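Local coordinates for Alpha/beta hydrolase family protein (Bacillus anthracis, PDB 3OOS) that probably acts as a hydrolase of the alpha/beta hydrolase fold family, with a substrate and reaction that have not been established, at residues Phe225-Lys230 / Thr253-Ser258; Met175-Glu180 / Pro262-Ile267. All coordinates share one frame; numbering follows the deposited sequence.

Contact 1 (Phe225-Lys230 / Thr253-Ser258); sequences FIYCGK and TKFEES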
loop_
_atom_site.group_PDB
_atom_site.type_symbol
_atom_site.label_atom_id
_atom_site.label_comp_id
_atom_site.label_asym_id
_atom_site.label_seq_id
_atom_site.Cartn_x
_atom_site.Cartn_y
_atom_site.Cartn_z
ATOM N N PHE A 225 -12.029 6.757 0.821
ATOM C CA PHE A 225 -11.574 7.531 -0.324
ATOM C C PHE A 225 -10.761 6.634 -1.246
ATOM O O PHE A 225 -9.600 6.328 -0.973
ATOM C CB PHE A 225 -10.785 8.762 0.146
ATOM C CG PHE A 225 -11.571 9.664 1.062
ATOM C CD1 PHE A 225 -12.384 10.669 0.544
ATOM C CD2 PHE A 225 -11.507 9.503 2.445
ATOM C CE1 PHE A 225 -13.125 11.501 1.393
ATOM C CE2 PHE A 225 -12.238 10.330 3.300
ATOM C CZ PHE A 225 -13.048 11.330 2.773
ATOM N N ILE A 226 -11.409 6.196 -2.321
ATOM C CA ILE A 226 -10.826 5.241 -3.261
ATOM C C ILE A 226 -10.249 6.005 -4.447
ATOM O O ILE A 226 -10.848 6.964 -4.915
ATOM C CB ILE A 226 -11.894 4.218 -3.768
ATOM C CG1 ILE A 226 -12.834 3.755 -2.635
ATOM C CG2 ILE A 226 -11.242 3.038 -4.491
ATOM C CD1 ILE A 226 -12.140 3.170 -1.391
ATOM N N TYR A 227 -9.079 5.595 -4.925
ATOM C CA TYR A 227 -8.494 6.220 -6.114
ATOM C C TYR A 227 -7.717 5.185 -6.917
ATOM O O TYR A 227 -7.336 4.136 -6.392
ATOM C CB TYR A 227 -7.590 7.416 -5.744
ATOM C CG TYR A 227 -6.251 6.999 -5.170
ATOM C CD1 TYR A 227 -5.182 6.676 -6.010
ATOM C CD2 TYR A 227 -6.058 6.908 -3.790
ATOM C CE1 TYR A 227 -3.959 6.273 -5.493
ATOM C CE2 TYR A 227 -4.833 6.513 -3.262
ATOM C CZ TYR A 227 -3.791 6.195 -4.121
ATOM O OH TYR A 227 -2.579 5.787 -3.613
ATOM N N CYS A 228 -7.472 5.494 -8.186
ATOM C CA CYS A 228 -6.705 4.614 -9.057
ATOM C C CYS A 228 -6.275 5.363 -10.304
ATOM O O CYS A 228 -6.999 6.235 -10.794
ATOM C CB CYS A 228 -7.547 3.400 -9.461
ATOM S SG CYS A 228 -6.626 2.038 -10.219
ATOM N N GLY A 229 -5.094 5.021 -10.806
ATOM C CA GLY A 229 -4.662 5.480 -12.123
ATOM C C GLY A 229 -5.465 4.772 -13.196
ATOM O O GLY A 229 -5.672 3.556 -13.128
ATOM N N LYS A 230 -5.919 5.541 -14.184
ATOM C CA LYS A 230 -6.697 5.005 -15.301
ATOM C C LYS A 230 -5.974 3.842 -15.978
ATOM O O LYS A 230 -6.602 2.852 -16.379
ATOM C CB LYS A 230 -6.982 6.112 -16.321
ATOM C CG LYS A 230 -7.731 5.655 -17.566
ATOM C CD LYS A 230 -7.837 6.773 -18.587
ATOM C CE LYS A 230 -8.698 6.354 -19.758
ATOM N NZ LYS A 230 -9.065 7.513 -20.616
ATOM N N THR A 253 -11.873 8.564 -7.064
ATOM C CA THR A 253 -11.104 9.590 -7.767
ATOM C C THR A 253 -10.245 8.935 -8.837
ATOM O O THR A 253 -9.429 8.057 -8.543
ATOM C CB THR A 253 -10.222 10.404 -6.796
ATOM O OG1 THR A 253 -11.045 10.983 -5.777
ATOM C CG2 THR A 253 -9.481 11.520 -7.535
ATOM N N LYS A 254 -10.440 9.367 -10.079
ATOM C CA LYS A 254 -9.726 8.806 -11.218
ATOM C C LYS A 254 -8.534 9.677 -11.579
ATOM O O LYS A 254 -8.661 10.894 -11.720
ATOM C CB LYS A 254 -10.666 8.688 -12.415
ATOM C CG LYS A 254 -10.102 7.907 -13.585
ATOM C CD LYS A 254 -11.166 7.716 -14.649
ATOM C CE LYS A 254 -10.845 6.531 -15.533
ATOM N NZ LYS A 254 -11.919 6.294 -16.537
ATOM N N PHE A 255 -7.375 9.047 -11.722
ATOM C CA PHE A 255 -6.180 9.748 -12.157
ATOM C C PHE A 255 -5.922 9.403 -13.622
ATOM O O PHE A 255 -5.416 8.330 -13.957
ATOM C CB PHE A 255 -5.003 9.435 -11.226
ATOM C CG PHE A 255 -5.104 10.118 -9.887
ATOM C CD1 PHE A 255 -4.525 11.367 -9.685
ATOM C CD2 PHE A 255 -5.801 9.525 -8.834
ATOM C CE1 PHE A 255 -4.624 12.012 -8.449
ATOM C CE2 PHE A 255 -5.907 10.163 -7.597
ATOM C CZ PHE A 255 -5.315 11.408 -7.405
ATOM N N GLU A 256 -6.316 10.332 -14.489
ATOM C CA GLU A 256 -6.405 10.096 -15.931
ATOM C C GLU A 256 -5.048 9.928 -16.611
ATOM O O GLU A 256 -4.952 9.268 -17.647
ATOM C CB GLU A 256 -7.174 11.240 -16.608
ATOM C CG GLU A 256 -8.488 11.642 -15.929
ATOM C CD GLU A 256 -9.661 10.737 -16.274
ATOM O OE1 GLU A 256 -9.512 9.847 -17.138
ATOM O OE2 GLU A 256 -10.747 10.925 -15.677
ATOM N N GLU A 257 -4.010 10.524 -16.027
ATOM C CA GLU A 257 -2.674 10.486 -16.621
ATOM C C GLU A 257 -1.697 9.678 -15.776
ATOM O O GLU A 257 -0.494 9.960 -15.737
ATOM C CB GLU A 257 -2.145 11.902 -16.854
ATOM C CG GLU A 257 -2.574 12.512 -18.173
ATOM C CD GLU A 257 -1.862 13.816 -18.450
ATOM O OE1 GLU A 257 -0.938 13.823 -19.291
ATOM O OE2 GLU A 257 -2.210 14.829 -17.809
ATOM N N SER A 258 -2.221 8.651 -15.112
ATOM C CA SER A 258 -1.415 7.817 -14.229
ATOM C C SER A 258 -1.577 6.341 -14.534
ATOM O O SER A 258 -2.647 5.890 -14.960
ATOM C CB SER A 258 -1.796 8.058 -12.760
ATOM O OG SER A 258 -1.521 9.387 -12.355
HETATM O O HOH W 1 -11.871 9.359 -3.737
HETATM O O HOH W 2 -11.385 8.377 -18.308
HETATM O O HOH W 3 -8.694 10.279 -19.672
#

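Contact 2 (Met175-Glu180 / Pro262-Ile267); sequences MSFYSE and PFVEEI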
loop_
_atom_site.group_PDB
_atom_site.type_symbol
_atom_site.label_atom_id
_atom_site.label_comp_id
_atom_site.label_asym_id
_atom_site.label_seq_id
_atom_site.Cartn_x
_atom_site.Cartn_y
_atom_site.Cartn_z
HETATM N N MSE A 175 7.070 0.233 -16.897
HETATM C CA MSE A 175 5.751 -0.342 -17.119
HETATM C C MSE A 175 4.715 0.280 -16.181
HETATM O O MSE A 175 3.517 0.296 -16.489
HETATM C CB MSE A 175 5.818 -1.850 -16.896
HETATM C CG MSE A 175 4.493 -2.554 -17.015
HETATM SE SE MSE A 175 4.595 -4.281 -16.167
HETATM C CE MSE A 175 4.938 -3.744 -14.310
ATOM N N SER A 176 5.191 0.795 -15.051
ATOM C CA SER A 176 4.345 1.281 -13.957
ATOM C C SER A 176 4.077 2.781 -13.988
ATOM O O SER A 176 3.349 3.301 -13.134
ATOM C CB SER A 176 4.997 0.927 -12.617
ATOM O OG SER A 176 5.219 -0.462 -12.525
ATOM N N PHE A 177 4.673 3.468 -14.961
ATOM C CA PHE A 177 4.535 4.916 -15.123
ATOM C C PHE A 177 4.002 5.263 -16.502
ATOM O O PHE A 177 4.500 4.767 -17.513
ATOM C CB PHE A 177 5.890 5.610 -14.940
ATOM C CG PHE A 177 6.228 5.921 -13.511
ATOM C CD1 PHE A 177 6.087 7.215 -13.022
ATOM C CD2 PHE A 177 6.695 4.925 -12.656
ATOM C CE1 PHE A 177 6.402 7.516 -11.697
ATOM C CE2 PHE A 177 7.010 5.213 -11.329
ATOM C CZ PHE A 177 6.863 6.511 -10.849
ATOM N N TYR A 178 3.002 6.139 -16.533
ATOM C CA TYR A 178 2.427 6.625 -17.780
ATOM C C TYR A 178 3.454 7.429 -18.580
ATOM O O TYR A 178 3.563 7.270 -19.799
ATOM C CB TYR A 178 1.181 7.467 -17.472
ATOM C CG TYR A 178 0.644 8.276 -18.628
ATOM C CD1 TYR A 178 -0.238 7.714 -19.544
ATOM C CD2 TYR A 178 1.008 9.611 -18.792
ATOM C CE1 TYR A 178 -0.739 8.464 -20.609
ATOM C CE2 TYR A 178 0.519 10.365 -19.846
ATOM C CZ TYR A 178 -0.351 9.787 -20.750
ATOM O OH TYR A 178 -0.831 10.542 -21.793
ATOM N N SER A 179 4.211 8.269 -17.879
ATOM C CA SER A 179 5.173 9.179 -18.498
ATOM C C SER A 179 6.598 8.892 -18.038
ATOM O O SER A 179 6.875 8.835 -16.837
ATOM C CB SER A 179 4.797 10.632 -18.186
ATOM O OG SER A 179 5.879 11.517 -18.433
ATOM N N GLU A 180 7.501 8.716 -18.999
ATOM C CA GLU A 180 8.913 8.500 -18.686
ATOM C C GLU A 180 9.511 9.697 -17.956
ATOM O O GLU A 180 10.336 9.526 -17.060
ATOM C CB GLU A 180 9.713 8.171 -19.952
ATOM C CG GLU A 180 9.267 6.869 -20.612
ATOM C CD GLU A 180 10.270 6.299 -21.604
ATOM O OE1 GLU A 180 11.308 6.939 -21.874
ATOM O OE2 GLU A 180 10.010 5.195 -22.120
ATOM N N PRO A 262 -0.128 7.388 -8.977
ATOM C CA PRO A 262 -0.695 8.749 -9.105
ATOM C C PRO A 262 -0.080 9.818 -8.194
ATOM O O PRO A 262 -0.011 10.988 -8.584
ATOM C CB PRO A 262 -2.172 8.558 -8.738
ATOM C CG PRO A 262 -2.441 7.118 -8.949
ATOM C CD PRO A 262 -1.171 6.394 -8.651
ATOM N N PHE A 263 0.361 9.413 -7.003
ATOM C CA PHE A 263 0.965 10.319 -6.014
ATOM C C PHE A 263 2.252 11.001 -6.495
ATOM O O PHE A 263 2.626 12.051 -5.967
ATOM C CB PHE A 263 1.201 9.578 -4.690
ATOM C CG PHE A 263 1.697 8.174 -4.870
ATOM C CD1 PHE A 263 3.061 7.914 -4.992
ATOM C CD2 PHE A 263 0.797 7.111 -4.947
ATOM C CE1 PHE A 263 3.524 6.613 -5.176
ATOM C CE2 PHE A 263 1.246 5.811 -5.132
ATOM C CZ PHE A 263 2.614 5.559 -5.249
ATOM N N VAL A 264 2.924 10.408 -7.487
ATOM C CA VAL A 264 4.055 11.073 -8.155
ATOM C C VAL A 264 3.832 11.366 -9.647
ATOM O O VAL A 264 4.550 12.182 -10.235
ATOM C CB VAL A 264 5.403 10.319 -7.965
ATOM C CG1 VAL A 264 5.897 10.465 -6.538
ATOM C CG2 VAL A 264 5.287 8.846 -8.363
ATOM N N GLU A 265 2.839 10.723 -10.253
ATOM C CA GLU A 265 2.551 10.944 -11.675
ATOM C C GLU A 265 1.697 12.188 -11.904
ATOM O O GLU A 265 1.793 12.834 -12.951
ATOM C CB GLU A 265 1.878 9.721 -12.297
ATOM C CG GLU A 265 2.746 8.475 -12.298
ATOM C CD GLU A 265 2.073 7.319 -12.989
ATOM O OE1 GLU A 265 2.042 7.304 -14.234
ATOM O OE2 GLU A 265 1.556 6.430 -12.286
ATOM N N GLU A 266 0.853 12.504 -10.924
ATOM C CA GLU A 266 -0.022 13.677 -10.977
ATOM C C GLU A 266 -0.012 14.345 -9.611
ATOM O O GLU A 266 -0.999 14.300 -8.873
ATOM C CB GLU A 266 -1.449 13.276 -11.362
ATOM C CG GLU A 266 -1.589 12.747 -12.782
ATOM C CD GLU A 266 -3.016 12.402 -13.133
ATOM O OE1 GLU A 266 -3.864 13.318 -13.160
ATOM O OE2 GLU A 266 -3.289 11.212 -13.390
ATOM N N ILE A 267 1.117 14.967 -9.287
ATOM C CA ILE A 267 1.370 15.494 -7.943
ATOM C C ILE A 267 0.338 16.538 -7.499
ATOM O O ILE A 267 -0.186 16.452 -6.383
ATOM C CB ILE A 267 2.827 16.026 -7.810
ATOM C CG1 ILE A 267 3.820 14.855 -7.855
ATOM C CG2 ILE A 267 3.005 16.824 -6.518
ATOM C CD1 ILE A 267 5.279 15.260 -8.024
HETATM O O HOH W 4 3.378 9.345 -15.412
#

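Contact 1 (Phe225-Lys230 / Thr253-Ser258)
Tyr227 and Thr253 sit side by side as bridge partners, their side chains on the same face of the sheet, in the two parallel strands (225-229 and 253-255) of a beta-alpha-beta crossover through helix 237-246, at one edge of the alpha/beta hydrolase sheet. Tyr227 CB lies 3.4 Å from Thr253 O and meets Phe255 CE2 at the edge of that ring, in its plane. Chi1 at 75° puts CG in the crowded position between backbone N and carbonyl carbon, 4.0 Å from Phe255 CE2. Tyr227 CD1 lies 3.9 Å from Phe255 CE2. The rings approach obliquely, planes 81° apart. Farther out, Tyr227 leaves Phe255 behind: Phe270 and Phe273 pack edge-to-face with it, and OH hydrogen-bonds His98 ND1, within a probable nucleophile elbow. The backbone ladder runs from Thr253 N to Ile226 O, Cys228 N to Thr253 O and Phe255 N to Cys228 O. It closes with Lys230 N donating to Phe255 O at 2.8 Å, nearly straight at 175°. Past its strand's end, one conformer of Lys230 crosses Lys254, CG to CE 3.8 Å. A water joins Lys254 NZ to Glu256 OE1, accepting at 2.8 Å and donating at 2.7 Å.

Contact 2 (Met175-Glu180 / Pro262-Ile267)
The Phe177 ring and the Glu265 carboxylate are turned 45° against each other, joining the turn after helix 162-176 to the short helix 262-265. Helix 162-176 belongs to the long insertion between strands 116-122 and 224-229, consistent with the cap of alpha/beta hydrolases, whereas 262-265 follows the last strand of the sheet. Both Glu265 CG and Val264 CG2 come to the Phe177 ring obliquely, nearest CD1, CE1 and CZ: CD1 lies 3.6 Å from Glu265 CG, and CZ lies 3.8 Å from Val264 CG2. Leu183 and Ala186 of helix 180-186 also pack on this phenyl, and Ala186 touches Val264 as well, so the apolar patch draws on three segments of chain.

Beyond CG, Glu265 is extended (chi2 -177°), which carries CD out from its own helix toward the turn. There OE1 takes the N-H of Tyr178 at 2.8 Å, on the syn side and 32° out of the carboxylate plane. Tyr178 CB closes in on the same oxygen at 3.4 Å, while its ring leads off to meet His231. The other oxygen, OE2, accepts from the backbone N of Asn259 and of Asn261. With N-H groups on both oxygens, this buried carboxylate is probably stabilised in its charged form and its rotation about CG-CD is restrained. The turn then runs into helix 180-186, where Ser179 is the N-cap and its OG accepts from Lys182 N. The backbone N of Ser179 serves the contact through water: it donates at 2.8 Å to a molecule that in turn donates to Glu265 OE1 at 2.7 Å.

Contacts 1 and 2 have centres about 11 Å apart and meet through Glu266, whose OE2 lies 2.7 Å from Ser258 OG and 2.8 Å from Glu257 N, both probable hydrogen bonds. The carboxylate thereby ties the turn after strand 250-255 to the end of helix 262-265. Pro262 rests on both Tyr227 and Phe255, while Phe263 packs on Tyr227 and, edge-to-face, on His98, next to Ser99 of the likely nucleophile elbow. Between the contacts, the loop holds His260, where this fold usually places its catalytic histidine; its backbone bonds to Ser176. Sheet edge and probable cap thus converge beside the presumed active site.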